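Local coordinates for alpha-rhamnosidase (Dictyoglomus thermophilum, PDB 6I60), which probably hydrolyses terminal non-reducing alpha-L-rhamnose residues in alpha-L-rhamnosides, as a bacterial glycoside hydrolase, at residues 25-30 with 123-128; 64-69 with 117-122; 479-484 with 798-803; 484-489 with 819-824. One frame throughout, in Å; residues are numbered along the deposited sequence.

Interaction 1: residues 25-30 with 123-128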
loop_
_atom_site.group_PDB
_atom_site.type_symbol
_atom_site.label_atom_id
_atom_site.label_comp_id
_atom_site.label_asym_id
_atom_site.label_seq_id
_atom_site.Cartn_x
_atom_site.Cartn_y
_atom_site.Cartn_z
ATOM N N LYS A 25 -27.016 -31.442 -8.051
ATOM C CA LYS A 25 -26.809 -32.699 -8.759
ATOM C C LYS A 25 -25.719 -33.520 -8.071
ATOM O O LYS A 25 -25.784 -34.747 -8.041
ATOM C CB LYS A 25 -26.427 -32.435 -10.220
ATOM C CG LYS A 25 -26.349 -33.689 -11.078
ATOM C CD LYS A 25 -25.605 -33.430 -12.378
ATOM C CE LYS A 25 -26.012 -34.426 -13.455
ATOM N NZ LYS A 25 -25.625 -35.825 -13.115
ATOM N N SER A 26 -24.739 -32.821 -7.501
ATOM C CA SER A 26 -23.567 -33.482 -6.952
ATOM C C SER A 26 -23.426 -33.241 -5.455
ATOM O O SER A 26 -24.367 -32.791 -4.795
ATOM C CB SER A 26 -22.315 -32.994 -7.674
ATOM O OG SER A 26 -21.901 -31.771 -7.098
ATOM N N SER A 27 -22.248 -33.543 -4.916
ATOM C CA SER A 27 -21.894 -33.164 -3.556
ATOM C C SER A 27 -21.168 -31.828 -3.506
ATOM O O SER A 27 -20.813 -31.372 -2.414
ATOM C CB SER A 27 -21.027 -34.248 -2.910
ATOM O OG SER A 27 -20.115 -33.675 -1.990
ATOM N N ASN A 28 -20.935 -31.197 -4.661
ATOM C CA ASN A 28 -20.310 -29.877 -4.737
ATOM C C ASN A 28 -21.420 -28.830 -4.733
ATOM O O ASN A 28 -21.803 -28.269 -5.761
ATOM C CB ASN A 28 -19.435 -29.777 -5.979
ATOM C CG ASN A 28 -18.532 -28.570 -5.961
ATOM O OD1 ASN A 28 -18.604 -27.739 -5.055
ATOM N ND2 ASN A 28 -17.671 -28.462 -6.966
ATOM N N ILE A 29 -21.951 -28.572 -3.534
ATOM C CA ILE A 29 -23.157 -27.760 -3.390
ATOM C C ILE A 29 -22.885 -26.263 -3.361
ATOM O O ILE A 29 -23.833 -25.473 -3.477
ATOM C CB ILE A 29 -23.926 -28.159 -2.114
ATOM C CG1 ILE A 29 -23.303 -27.493 -0.886
ATOM C CG2 ILE A 29 -23.941 -29.672 -1.949
ATOM C CD1 ILE A 29 -24.157 -27.585 0.355
ATOM N N TYR A 30 -21.632 -25.844 -3.217
ATOM C CA TYR A 30 -21.292 -24.434 -3.068
ATOM C C TYR A 30 -20.663 -23.914 -4.355
ATOM O O TYR A 30 -19.660 -24.460 -4.828
ATOM C CB TYR A 30 -20.342 -24.223 -1.890
ATOM C CG TYR A 30 -20.983 -24.447 -0.543
ATOM C CD1 TYR A 30 -22.113 -23.734 -0.165
ATOM C CD2 TYR A 30 -20.461 -25.371 0.351
ATOM C CE1 TYR A 30 -22.703 -23.935 1.067
ATOM C CE2 TYR A 30 -21.044 -25.579 1.584
ATOM C CZ TYR A 30 -22.165 -24.859 1.937
ATOM O OH TYR A 30 -22.748 -25.064 3.166
ATOM N N LYS A 123 -13.208 -34.539 -7.139
ATOM C CA LYS A 123 -13.835 -35.715 -7.730
ATOM C C LYS A 123 -14.615 -35.393 -8.989
ATOM O O LYS A 123 -15.572 -36.105 -9.312
ATOM C CB LYS A 123 -14.784 -36.360 -6.747
ATOM C CG LYS A 123 -14.128 -36.757 -5.536
ATOM C CD LYS A 123 -15.042 -37.678 -4.843
ATOM C CE LYS A 123 -14.791 -37.561 -3.389
ATOM N NZ LYS A 123 -13.804 -38.564 -3.071
ATOM N N ASP A 124 -14.251 -34.316 -9.677
ATOM C CA ASP A 124 -14.894 -33.897 -10.917
ATOM C C ASP A 124 -16.387 -33.647 -10.744
ATOM O O ASP A 124 -17.141 -33.693 -11.719
ATOM C CB ASP A 124 -14.655 -34.917 -12.037
ATOM C CG ASP A 124 -14.693 -34.286 -13.413
ATOM O OD1 ASP A 124 -14.371 -33.084 -13.528
ATOM O OD2 ASP A 124 -15.050 -34.991 -14.381
ATOM N N GLN A 125 -16.833 -33.378 -9.519
ATOM C CA GLN A 125 -18.235 -33.074 -9.271
ATOM C C GLN A 125 -18.504 -31.619 -9.633
ATOM O O GLN A 125 -17.827 -30.711 -9.137
ATOM C CB GLN A 125 -18.592 -33.354 -7.813
ATOM C CG GLN A 125 -18.169 -34.735 -7.338
ATOM C CD GLN A 125 -18.515 -34.985 -5.884
ATOM O OE1 GLN A 125 -19.027 -36.047 -5.528
ATOM N NE2 GLN A 125 -18.234 -34.005 -5.032
ATOM N N GLU A 126 -19.483 -31.401 -10.505
ATOM C CA GLU A 126 -19.778 -30.069 -11.008
ATOM C C GLU A 126 -20.551 -29.261 -9.975
ATOM O O GLU A 126 -21.455 -29.776 -9.309
ATOM C CB GLU A 126 -20.576 -30.166 -12.308
ATOM C CG GLU A 126 -20.831 -28.838 -12.995
ATOM C CD GLU A 126 -21.868 -28.947 -14.093
ATOM O OE1 GLU A 126 -21.846 -28.110 -15.017
ATOM O OE2 GLU A 126 -22.703 -29.873 -14.030
ATOM N N SER A 127 -20.189 -27.987 -9.844
ATOM C CA SER A 127 -20.803 -27.050 -8.919
ATOM C C SER A 127 -21.779 -26.133 -9.647
ATOM O O SER A 127 -21.630 -25.885 -10.847
ATOM C CB SER A 127 -19.734 -26.200 -8.224
ATOM O OG SER A 127 -20.211 -24.892 -7.952
ATOM N N PRO A 128 -22.794 -25.622 -8.949
ATOM C CA PRO A 128 -23.710 -24.659 -9.571
ATOM C C PRO A 128 -22.992 -23.373 -9.946
ATOM O O PRO A 128 -21.874 -23.089 -9.510
ATOM C CB PRO A 128 -24.769 -24.415 -8.489
ATOM C CG PRO A 128 -24.665 -25.588 -7.574
ATOM C CD PRO A 128 -23.225 -25.995 -7.591
#
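Ser-26 and Asn-28 carry the hydrogen bonds that tie the N-terminal end of the modelled chain to the backbone of 125-126. Ser-26 OG donates to Glu-126 O at 3.0 Å from above the carbonyl plane, and the same hydroxyl accepts from Asn-28 N at 2.7 Å, closing an ST turn. Asn-28 stretches its amide toward the other segment, CG being anti to the backbone N (chi1 -167°), and ND2 meets Gln-125 O at 3.1 Å in a nearly straight bond of 173° that lies in the amide plane. Further on, Ser-127 OG lies 3.2 Å from Tyr-30 O, with Pro-128 O as a rival acceptor.

Van der Waals contacts fill in between these bonds. Pro-128 CD approaches Asn-28 O at 3.2 Å, Ser-27 CB lies against the terminal amide of Gln-125, whose NE2 is bonded to Asp-121, and Asn-28 and Ser-127 both pack on Trp-119.

Glu-126 forms a salt bridge with Arg-118. Between the two segments themselves the contact is mainly polar, a hydroxyl and an amide donor meeting main-chain carbonyls, and it holds the start of the modelled chain against the loop between strands 112-120 and 133-137 of the immunoglobulin-like domain.

Interaction 2: residues 64-69 with 117-122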
loop_
_atom_site.group_PDB
_atom_site.type_symbol
_atom_site.label_atom_id
_atom_site.label_comp_id
_atom_site.label_asym_id
_atom_site.label_seq_id
_atom_site.Cartn_x
_atom_site.Cartn_y
_atom_site.Cartn_z
ATOM N N GLU A 64 -10.160 -30.932 -0.275
ATOM C CA GLU A 64 -10.744 -30.610 -1.565
ATOM C C GLU A 64 -9.891 -29.570 -2.278
ATOM O O GLU A 64 -9.248 -28.726 -1.645
ATOM C CB GLU A 64 -12.181 -30.105 -1.409
ATOM C CG GLU A 64 -13.218 -31.212 -1.329
ATOM C CD GLU A 64 -13.339 -31.995 -2.623
ATOM O OE1 GLU A 64 -12.843 -31.512 -3.663
ATOM O OE2 GLU A 64 -13.935 -33.093 -2.602
ATOM N N LYS A 65 -9.883 -29.648 -3.607
ATOM C CA LYS A 65 -9.073 -28.764 -4.432
ATOM C C LYS A 65 -9.712 -28.661 -5.810
ATOM O O LYS A 65 -10.228 -29.652 -6.333
ATOM C CB LYS A 65 -7.626 -29.271 -4.523
ATOM C CG LYS A 65 -7.026 -29.276 -5.918
ATOM C CD LYS A 65 -5.527 -29.542 -5.870
ATOM C CE LYS A 65 -5.036 -30.203 -7.148
ATOM N NZ LYS A 65 -3.560 -30.408 -7.139
ATOM N N GLN A 66 -9.690 -27.459 -6.382
ATOM C CA GLN A 66 -10.299 -27.239 -7.688
ATOM C C GLN A 66 -9.510 -27.958 -8.776
ATOM O O GLN A 66 -8.281 -27.860 -8.836
ATOM C CB GLN A 66 -10.372 -25.744 -7.999
ATOM C CG GLN A 66 -10.777 -25.428 -9.434
ATOM C CD GLN A 66 -10.690 -23.948 -9.757
ATOM O OE1 GLN A 66 -11.419 -23.135 -9.192
ATOM N NE2 GLN A 66 -9.796 -23.592 -10.671
ATOM N N THR A 67 -10.224 -28.679 -9.644
ATOM C CA THR A 67 -9.613 -29.344 -10.785
ATOM C C THR A 67 -10.013 -28.747 -12.126
ATOM O O THR A 67 -9.308 -28.970 -13.114
ATOM C CB THR A 67 -9.966 -30.837 -10.790
ATOM O OG1 THR A 67 -11.389 -30.992 -10.854
ATOM C CG2 THR A 67 -9.440 -31.508 -9.532
ATOM N N ALA A 68 -11.114 -28.001 -12.185
ATOM C CA ALA A 68 -11.552 -27.387 -13.430
ATOM C C ALA A 68 -12.454 -26.205 -13.110
ATOM O O ALA A 68 -13.099 -26.169 -12.059
ATOM C CB ALA A 68 -12.286 -28.392 -14.327
ATOM N N TYR A 69 -12.489 -25.241 -14.027
ATOM C CA TYR A 69 -13.351 -24.075 -13.892
ATOM C C TYR A 69 -13.927 -23.711 -15.254
ATOM O O TYR A 69 -13.439 -24.149 -16.298
ATOM C CB TYR A 69 -12.600 -22.872 -13.296
ATOM C CG TYR A 69 -11.596 -22.240 -14.239
ATOM C CD1 TYR A 69 -11.968 -21.215 -15.103
ATOM C CD2 TYR A 69 -10.277 -22.670 -14.265
ATOM C CE1 TYR A 69 -11.056 -20.642 -15.967
ATOM C CE2 TYR A 69 -9.357 -22.101 -15.123
ATOM C CZ TYR A 69 -9.753 -21.090 -15.974
ATOM O OH TYR A 69 -8.837 -20.523 -16.830
ATOM N N VAL A 117 -19.289 -18.149 -12.725
ATOM C CA VAL A 117 -18.231 -19.150 -12.828
ATOM C C VAL A 117 -18.657 -20.401 -12.070
ATOM O O VAL A 117 -19.317 -20.323 -11.031
ATOM C CB VAL A 117 -16.879 -18.591 -12.317
ATOM C CG1 VAL A 117 -16.913 -18.358 -10.821
ATOM C CG2 VAL A 117 -15.734 -19.522 -12.689
ATOM N N ARG A 118 -18.292 -21.556 -12.619
ATOM C CA ARG A 118 -18.424 -22.847 -11.962
ATOM C C ARG A 118 -17.041 -23.437 -11.727
ATOM O O ARG A 118 -16.059 -23.046 -12.363
ATOM C CB ARG A 118 -19.259 -23.825 -12.797
ATOM C CG ARG A 118 -20.675 -23.370 -13.087
ATOM C CD ARG A 118 -21.466 -24.453 -13.812
ATOM N NE ARG A 118 -20.756 -24.984 -14.974
ATOM C CZ ARG A 118 -21.350 -25.392 -16.091
ATOM N NH1 ARG A 118 -22.669 -25.336 -16.201
ATOM N NH2 ARG A 118 -20.625 -25.866 -17.095
ATOM N N TRP A 119 -16.974 -24.396 -10.808
ATOM C CA TRP A 119 -15.719 -25.063 -10.502
ATOM C C TRP A 119 -15.976 -26.544 -10.275
ATOM O O TRP A 119 -17.048 -26.944 -9.818
ATOM C CB TRP A 119 -15.029 -24.444 -9.277
ATOM C CG TRP A 119 -15.657 -24.815 -7.967
ATOM C CD1 TRP A 119 -16.890 -24.445 -7.514
ATOM C CD2 TRP A 119 -15.076 -25.623 -6.934
ATOM N NE1 TRP A 119 -17.115 -24.975 -6.265
ATOM C CE2 TRP A 119 -16.016 -25.701 -5.887
ATOM C CE3 TRP A 119 -13.853 -26.288 -6.793
ATOM C CZ2 TRP A 119 -15.772 -26.417 -4.716
ATOM C CZ3 TRP A 119 -13.613 -26.999 -5.630
ATOM C CH2 TRP A 119 -14.569 -27.057 -4.607
ATOM N N TRP A 120 -14.980 -27.354 -10.615
ATOM C CA TRP A 120 -15.026 -28.794 -10.415
ATOM C C TRP A 120 -14.093 -29.157 -9.269
ATOM O O TRP A 120 -12.930 -28.741 -9.254
ATOM C CB TRP A 120 -14.628 -29.538 -11.692
ATOM C CG TRP A 120 -15.718 -29.600 -12.724
ATOM C CD1 TRP A 120 -16.509 -30.673 -13.015
ATOM C CD2 TRP A 120 -16.133 -28.547 -13.603
ATOM N NE1 TRP A 120 -17.392 -30.353 -14.019
ATOM C CE2 TRP A 120 -17.181 -29.054 -14.398
ATOM C CE3 TRP A 120 -15.720 -27.224 -13.797
ATOM C CZ2 TRP A 120 -17.822 -28.285 -15.370
ATOM C CZ3 TRP A 120 -16.358 -26.463 -14.763
ATOM C CH2 TRP A 120 -17.397 -26.996 -15.536
ATOM N N ASP A 121 -14.604 -29.926 -8.313
ATOM C CA ASP A 121 -13.841 -30.265 -7.121
ATOM C C ASP A 121 -12.878 -31.411 -7.433
ATOM O O ASP A 121 -12.630 -31.754 -8.591
ATOM C CB ASP A 121 -14.787 -30.595 -5.971
ATOM C CG ASP A 121 -15.607 -31.840 -6.227
ATOM O OD1 ASP A 121 -15.618 -32.322 -7.380
ATOM O OD2 ASP A 121 -16.242 -32.337 -5.275
ATOM N N SER A 122 -12.331 -32.029 -6.382
ATOM C CA SER A 122 -11.324 -33.067 -6.562
ATOM C C SER A 122 -11.890 -34.339 -7.183
ATOM O O SER A 122 -11.118 -35.145 -7.710
ATOM C CB SER A 122 -10.664 -33.394 -5.222
ATOM O OG SER A 122 -9.626 -32.476 -4.924
#
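A classic beta bulge opens the pairing of strand 68-74 with strand 112-120 in the N-terminal immunoglobulin-like domain: Thr-67 and Ala-68 both face Trp-120. Thr-67 N donates to Trp-120 O at 2.7 Å, and Trp-120 N returns a bond of the same length to Ala-68 O. Ala-68 and Trp-120 are an antiparallel hydrogen-bonded pair; next to it Tyr-69 and Trp-119 form a non-hydrogen-bonded one.

Side chains extend the grip past the strand end. Thr-67 OG1, set between its own backbone N and carbonyl carbon (chi1 59°), donates to Asp-121 O at 2.7 Å. Glu-64 bends at chi2 (-66°) and brings OE1 to Ser-122 N at 2.8 Å, using the lone pair on the side of its other oxygen. Ser-122 OG in turn donates to Lys-65 O, in the carbonyl plane. The Glu-64 and Asp-121 carboxylates lie nearly parallel, their OE2 and OD2 3.6 Å apart, a proximity that may raise the proton affinity of one of them, although Asp-121 OD2 also accepts from Gln-125.

The indoles split between the faces: Ala-68 CB packs on Trp-120 CE3 at 3.7 Å, while Gln-66 CB meets Trp-119 CE3 at the ring edge.

In the five-stranded sheet the pair is flanked by strand 133-137 beside 112-120 and by strand 88-89 beside 68-74, and Lys-92 makes a cation-pi contact with Trp-120.

Interaction 3: residues 479-484 with 798-803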
loop_
_atom_site.group_PDB
_atom_site.type_symbol
_atom_site.label_atom_id
_atom_site.label_comp_id
_atom_site.label_asym_id
_atom_site.label_seq_id
_atom_site.Cartn_x
_atom_site.Cartn_y
_atom_site.Cartn_z
ATOM N N HIS A 479 3.546 -4.238 16.976
ATOM C CA HIS A 479 2.653 -4.579 15.874
ATOM C C HIS A 479 1.592 -3.503 15.672
ATOM O O HIS A 479 1.208 -3.204 14.535
ATOM C CB HIS A 479 2.008 -5.941 16.137
ATOM C CG HIS A 479 0.896 -6.281 15.194
ATOM N ND1 HIS A 479 1.057 -6.289 13.825
ATOM C CD2 HIS A 479 -0.391 -6.632 15.422
ATOM C CE1 HIS A 479 -0.084 -6.625 13.251
ATOM N NE2 HIS A 479 -0.979 -6.839 14.199
ATOM N N HIS A 480 1.112 -2.902 16.765
ATOM C CA HIS A 480 0.118 -1.839 16.651
ATOM C C HIS A 480 0.719 -0.588 16.021
ATOM O O HIS A 480 0.046 0.117 15.259
ATOM C CB HIS A 480 -0.470 -1.526 18.031
ATOM C CG HIS A 480 -1.077 -0.159 18.142
ATOM N ND1 HIS A 480 -0.343 0.957 18.487
ATOM C CD2 HIS A 480 -2.350 0.268 17.967
ATOM C CE1 HIS A 480 -1.137 2.013 18.510
ATOM N NE2 HIS A 480 -2.359 1.623 18.199
ATOM N N ASN A 481 1.989 -0.300 16.320
ATOM C CA ASN A 481 2.627 0.898 15.785
ATOM C C ASN A 481 2.906 0.772 14.293
ATOM O O ASN A 481 2.850 1.772 13.567
ATOM C CB ASN A 481 3.925 1.182 16.545
ATOM C CG ASN A 481 3.684 1.808 17.908
ATOM O OD1 ASN A 481 2.707 1.494 18.590
ATOM N ND2 ASN A 481 4.580 2.697 18.313
ATOM N N ILE A 482 3.206 -0.438 13.819
ATOM C CA ILE A 482 3.506 -0.634 12.404
ATOM C C ILE A 482 2.234 -0.528 11.568
ATOM O O ILE A 482 2.255 -0.011 10.443
ATOM C CB ILE A 482 4.227 -1.981 12.198
ATOM C CG1 ILE A 482 5.650 -1.907 12.760
ATOM C CG2 ILE A 482 4.262 -2.367 10.729
ATOM C CD1 ILE A 482 6.376 -3.233 12.785
ATOM N N ILE A 483 1.104 -0.995 12.107
ATOM C CA ILE A 483 -0.156 -0.944 11.368
ATOM C C ILE A 483 -0.551 0.501 11.087
ATOM O O ILE A 483 -0.950 0.850 9.969
ATOM C CB ILE A 483 -1.260 -1.693 12.137
ATOM C CG1 ILE A 483 -1.080 -3.205 11.990
ATOM C CG2 ILE A 483 -2.643 -1.262 11.654
ATOM C CD1 ILE A 483 -2.297 -4.011 12.395
ATOM N N TRP A 484 -0.443 1.366 12.100
ATOM C CA TRP A 484 -0.745 2.780 11.899
ATOM C C TRP A 484 0.306 3.462 11.038
ATOM O O TRP A 484 -0.019 4.379 10.276
ATOM C CB TRP A 484 -0.863 3.493 13.245
ATOM C CG TRP A 484 -2.172 3.272 13.928
ATOM C CD1 TRP A 484 -2.509 2.222 14.731
ATOM C CD2 TRP A 484 -3.325 4.119 13.868
ATOM N NE1 TRP A 484 -3.801 2.363 15.175
ATOM C CE2 TRP A 484 -4.325 3.520 14.659
ATOM C CE3 TRP A 484 -3.612 5.325 13.221
ATOM C CZ2 TRP A 484 -5.587 4.086 14.824
ATOM C CZ3 TRP A 484 -4.865 5.884 13.384
ATOM C CH2 TRP A 484 -5.837 5.265 14.180
ATOM N N GLU A 798 9.500 5.489 24.745
ATOM C CA GLU A 798 9.653 6.931 24.609
ATOM C C GLU A 798 8.427 7.599 23.996
ATOM O O GLU A 798 8.514 8.753 23.567
ATOM C CB GLU A 798 10.898 7.255 23.783
ATOM C CG GLU A 798 12.208 7.057 24.528
ATOM C CD GLU A 798 12.431 8.093 25.619
ATOM O OE1 GLU A 798 11.788 9.162 25.572
ATOM O OE2 GLU A 798 13.251 7.834 26.524
ATOM N N GLY A 799 7.296 6.900 23.937
ATOM C CA GLY A 799 6.044 7.514 23.547
ATOM C C GLY A 799 5.706 7.458 22.077
ATOM O O GLY A 799 4.939 8.303 21.604
ATOM N N ALA A 800 6.240 6.493 21.338
ATOM C CA ALA A 800 5.980 6.388 19.909
ATOM C C ALA A 800 4.711 5.579 19.677
ATOM O O ALA A 800 4.594 4.445 20.154
ATOM C CB ALA A 800 7.164 5.747 19.186
ATOM N N THR A 801 3.759 6.167 18.955
ATOM C CA THR A 801 2.586 5.440 18.496
ATOM C C THR A 801 2.757 4.905 17.081
ATOM O O THR A 801 1.891 4.165 16.602
ATOM C CB THR A 801 1.338 6.328 18.560
ATOM O OG1 THR A 801 1.676 7.666 18.170
ATOM C CG2 THR A 801 0.765 6.340 19.972
ATOM N N THR A 802 3.843 5.271 16.410
ATOM C CA THR A 802 4.206 4.695 15.122
ATOM C C THR A 802 5.683 4.322 15.215
ATOM O O THR A 802 6.243 4.135 16.302
ATOM C CB THR A 802 3.902 5.663 13.968
ATOM O OG1 THR A 802 4.339 6.985 14.315
ATOM C CG2 THR A 802 2.410 5.692 13.671
ATOM N N LEU A 803 6.343 4.215 14.070
ATOM C CA LEU A 803 7.753 3.869 14.022
ATOM C C LEU A 803 8.578 5.088 13.632
ATOM O O LEU A 803 8.140 5.930 12.844
ATOM C CB LEU A 803 8.005 2.721 13.041
ATOM C CG LEU A 803 8.313 1.371 13.696
ATOM C CD1 LEU A 803 7.163 0.923 14.580
ATOM C CD2 LEU A 803 8.622 0.321 12.645
#
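Asn-481 projects from helix 473-488 toward loop residues 800-802 and uses both ends of its amide. CG stands anti to the carbonyl carbon (chi1 -77°), which brings the amide over these residues. ND2 donates to two main-chain carbonyls, Ala-800 O, at a modelled distance too short to be relied on, and Thr-802 O at 3.0 Å, each bond bent at the hydrogen to about 150°. Neither carbonyl is met in its own plane, the amide nitrogen lying above both. At the other end OD1 accepts from His-480 ND1 at 3.1 Å, with the acceptor close to the imidazole plane; this bond probably helps to fix the rotation of the amide, with NH2 toward 800-802.

Thr-801 O, which Asn-481 CG approaches at 3.2 Å, takes a hydrogen bond from Gln-370. The threonine hydroxyls have partners outside the two segments, Thr-801 OG1 in Asn-371 N and Thr-802 OG1 in His-818 O.

Apolar contact is limited to the flanks: Ile-482 CG1 meets Leu-803 CD1 at 3.7 Å, and Trp-484 CB touches Thr-802 CG2 at 4.0 Å.

Gly-799, at positive phi, is the C-prime residue of the Schellman motif that ends helix 792-797. Helix 514-520 touches Ile-482, while strand 371-373 lies against Trp-484 and Thr-802.

Interaction 4: residues 484-489 with 819-824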
loop_
_atom_site.group_PDB
_atom_site.type_symbol
_atom_site.label_atom_id
_atom_site.label_comp_id
_atom_site.label_asym_id
_atom_site.label_seq_id
_atom_site.Cartn_x
_atom_site.Cartn_y
_atom_site.Cartn_z
ATOM N N TRP A 484 -0.443 1.366 12.100
ATOM C CA TRP A 484 -0.745 2.780 11.899
ATOM C C TRP A 484 0.306 3.462 11.038
ATOM O O TRP A 484 -0.019 4.379 10.276
ATOM C CB TRP A 484 -0.863 3.493 13.245
ATOM C CG TRP A 484 -2.172 3.272 13.928
ATOM C CD1 TRP A 484 -2.509 2.222 14.731
ATOM C CD2 TRP A 484 -3.325 4.119 13.868
ATOM N NE1 TRP A 484 -3.801 2.363 15.175
ATOM C CE2 TRP A 484 -4.325 3.520 14.659
ATOM C CE3 TRP A 484 -3.612 5.325 13.221
ATOM C CZ2 TRP A 484 -5.587 4.086 14.824
ATOM C CZ3 TRP A 484 -4.865 5.884 13.384
ATOM C CH2 TRP A 484 -5.837 5.265 14.180
ATOM N N GLY A 485 1.565 3.033 11.142
ATOM C CA GLY A 485 2.612 3.655 10.349
ATOM C C GLY A 485 2.501 3.330 8.873
ATOM O O GLY A 485 2.735 4.190 8.019
ATOM N N GLN A 486 2.145 2.085 8.549
ATOM C CA GLN A 486 1.985 1.701 7.151
ATOM C C GLN A 486 0.814 2.441 6.515
ATOM O O GLN A 486 0.943 3.004 5.421
ATOM C CB GLN A 486 1.798 0.187 7.038
ATOM C CG GLN A 486 1.627 -0.313 5.613
ATOM C CD GLN A 486 2.850 -0.054 4.755
ATOM O OE1 GLN A 486 3.808 -0.827 4.772
ATOM N NE2 GLN A 486 2.823 1.039 3.999
ATOM N N LEU A 487 -0.337 2.451 7.193
ATOM C CA LEU A 487 -1.492 3.182 6.681
ATOM C C LEU A 487 -1.192 4.669 6.566
ATOM O O LEU A 487 -1.641 5.331 5.623
ATOM C CB LEU A 487 -2.702 2.944 7.584
ATOM C CG LEU A 487 -3.234 1.512 7.619
ATOM C CD1 LEU A 487 -4.596 1.449 8.297
ATOM C CD2 LEU A 487 -3.304 0.951 6.209
ATOM N N SER A 488 -0.425 5.214 7.515
ATOM C CA SER A 488 -0.017 6.610 7.439
ATOM C C SER A 488 0.811 6.903 6.197
ATOM O O SER A 488 0.870 8.057 5.762
ATOM C CB SER A 488 0.777 6.992 8.687
ATOM O OG SER A 488 -0.092 7.287 9.762
ATOM N N ASN A 489 1.449 5.887 5.618
ATOM C CA ASN A 489 2.315 6.056 4.460
ATOM C C ASN A 489 1.733 5.405 3.210
ATOM O O ASN A 489 2.473 4.884 2.371
ATOM C CB ASN A 489 3.706 5.503 4.754
ATOM C CG ASN A 489 4.548 6.464 5.560
ATOM O OD1 ASN A 489 4.812 7.586 5.129
ATOM N ND2 ASN A 489 4.970 6.032 6.742
ATOM N N ASN A 819 7.297 8.991 12.006
ATOM C CA ASN A 819 6.280 8.162 11.372
ATOM C C ASN A 819 6.844 7.576 10.078
ATOM O O ASN A 819 6.343 7.805 8.980
ATOM C CB ASN A 819 5.003 8.961 11.123
ATOM C CG ASN A 819 3.789 8.070 10.919
ATOM O OD1 ASN A 819 3.913 6.852 10.782
ATOM N ND2 ASN A 819 2.607 8.675 10.898
ATOM N N HIS A 820 7.908 6.793 10.203
ATOM C CA HIS A 820 8.508 6.109 9.070
ATOM C C HIS A 820 8.091 4.643 9.047
ATOM O O HIS A 820 7.677 4.071 10.058
ATOM C CB HIS A 820 10.033 6.222 9.108
ATOM C CG HIS A 820 10.568 7.393 8.345
ATOM N ND1 HIS A 820 10.106 8.678 8.539
ATOM C CD2 HIS A 820 11.516 7.475 7.381
ATOM C CE1 HIS A 820 10.755 9.500 7.732
ATOM N NE2 HIS A 820 11.613 8.795 7.018
ATOM N N ILE A 821 8.214 4.039 7.869
ATOM C CA ILE A 821 7.769 2.669 7.644
ATOM C C ILE A 821 8.897 1.743 7.213
ATOM O O ILE A 821 8.683 0.522 7.145
ATOM C CB ILE A 821 6.618 2.625 6.612
ATOM C CG1 ILE A 821 5.872 1.286 6.655
ATOM C CG2 ILE A 821 7.138 2.929 5.214
ATOM C CD1 ILE A 821 5.605 0.774 8.052
ATOM N N MET A 822 10.096 2.267 6.941
ATOM C CA MET A 822 11.173 1.422 6.432
ATOM C C MET A 822 11.575 0.354 7.443
ATOM O O MET A 822 11.895 -0.779 7.065
ATOM C CB MET A 822 12.377 2.281 6.049
ATOM C CG MET A 822 12.644 3.438 6.998
ATOM S SD MET A 822 13.904 4.562 6.363
ATOM C CE MET A 822 14.585 5.212 7.885
ATOM N N PHE A 823 11.557 0.691 8.732
ATOM C CA PHE A 823 11.921 -0.267 9.769
ATOM C C PHE A 823 10.775 -1.197 10.156
ATOM O O PHE A 823 10.942 -2.000 11.080
ATOM C CB PHE A 823 12.426 0.469 11.015
ATOM C CG PHE A 823 13.874 0.873 10.940
ATOM C CD1 PHE A 823 14.869 -0.082 10.813
ATOM C CD2 PHE A 823 14.238 2.210 10.996
ATOM C CE1 PHE A 823 16.201 0.288 10.744
ATOM C CE2 PHE A 823 15.568 2.585 10.927
ATOM C CZ PHE A 823 16.550 1.622 10.803
ATOM N N GLY A 824 9.630 -1.119 9.478
ATOM C CA GLY A 824 8.463 -1.910 9.814
ATOM C C GLY A 824 8.462 -3.339 9.325
ATOM O O GLY A 824 7.459 -4.038 9.492
#
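A buried, mixed polar and apolar contact joins the C-terminal turn of helix 473-488 to the loop that precedes helix 826-835. Asn-489, just past the helix, donates from ND2 to Asn-819 O at 3.2 Å; the acceptor lies in the amide plane, but the nitrogen sits above the carbonyl plane. Asn-489 OD1 is hydrogen-bonded to Thr-495 OG1. In the other direction, Asn-819 ND2 makes a weak bond of 3.2 Å to Ser-488 OG.

That serine hydroxyl donates back to Trp-484 O at 3.0 Å. Trp-484 O also accepts from Ser-488 N, and the two donors reach it from opposite faces of its plane. Both segments belong to the six-hairpin glycosidase domain, an (alpha/alpha)6 barrel in this family.

Ile-821 supplies the apolar part. With CG1 anti to the backbone N (chi1 -164°), its CD1 reaches the helix backbone, 3.7 Å from Gln-486 N and 4.1 Å from Gly-485 C. Gly-485 itself, lacking a side chain, brings its CA to 3.5 Å from Asn-819 OD1.

Overall arrangement
The four contacts form two touching pairs, their centres 8 Å apart within each pair and 40 Å or more between pairs. Interactions 1 and 2 belong to the N-terminal immunoglobulin-like region: 1 is a partly exposed loop contact, 2 a largely buried one nested inside the loop that 1 closes. Trp-119 NE1 probably hydrogen-bonds to Tyr-30 O, and a salt bridge also joins the two. Interactions 3 and 4 share helix 473-488 and Trp-484; their second segments, both between helices 792-797 and 826-835, are joined by a probable Leu-803 O to His-820 N bond. Interaction 4 is fully buried, 3 partly so. Interaction 2 adds strand pairing to its side-chain bonds, whereas side-chain amides reading loop carbonyls recur in 1, 3 and 4.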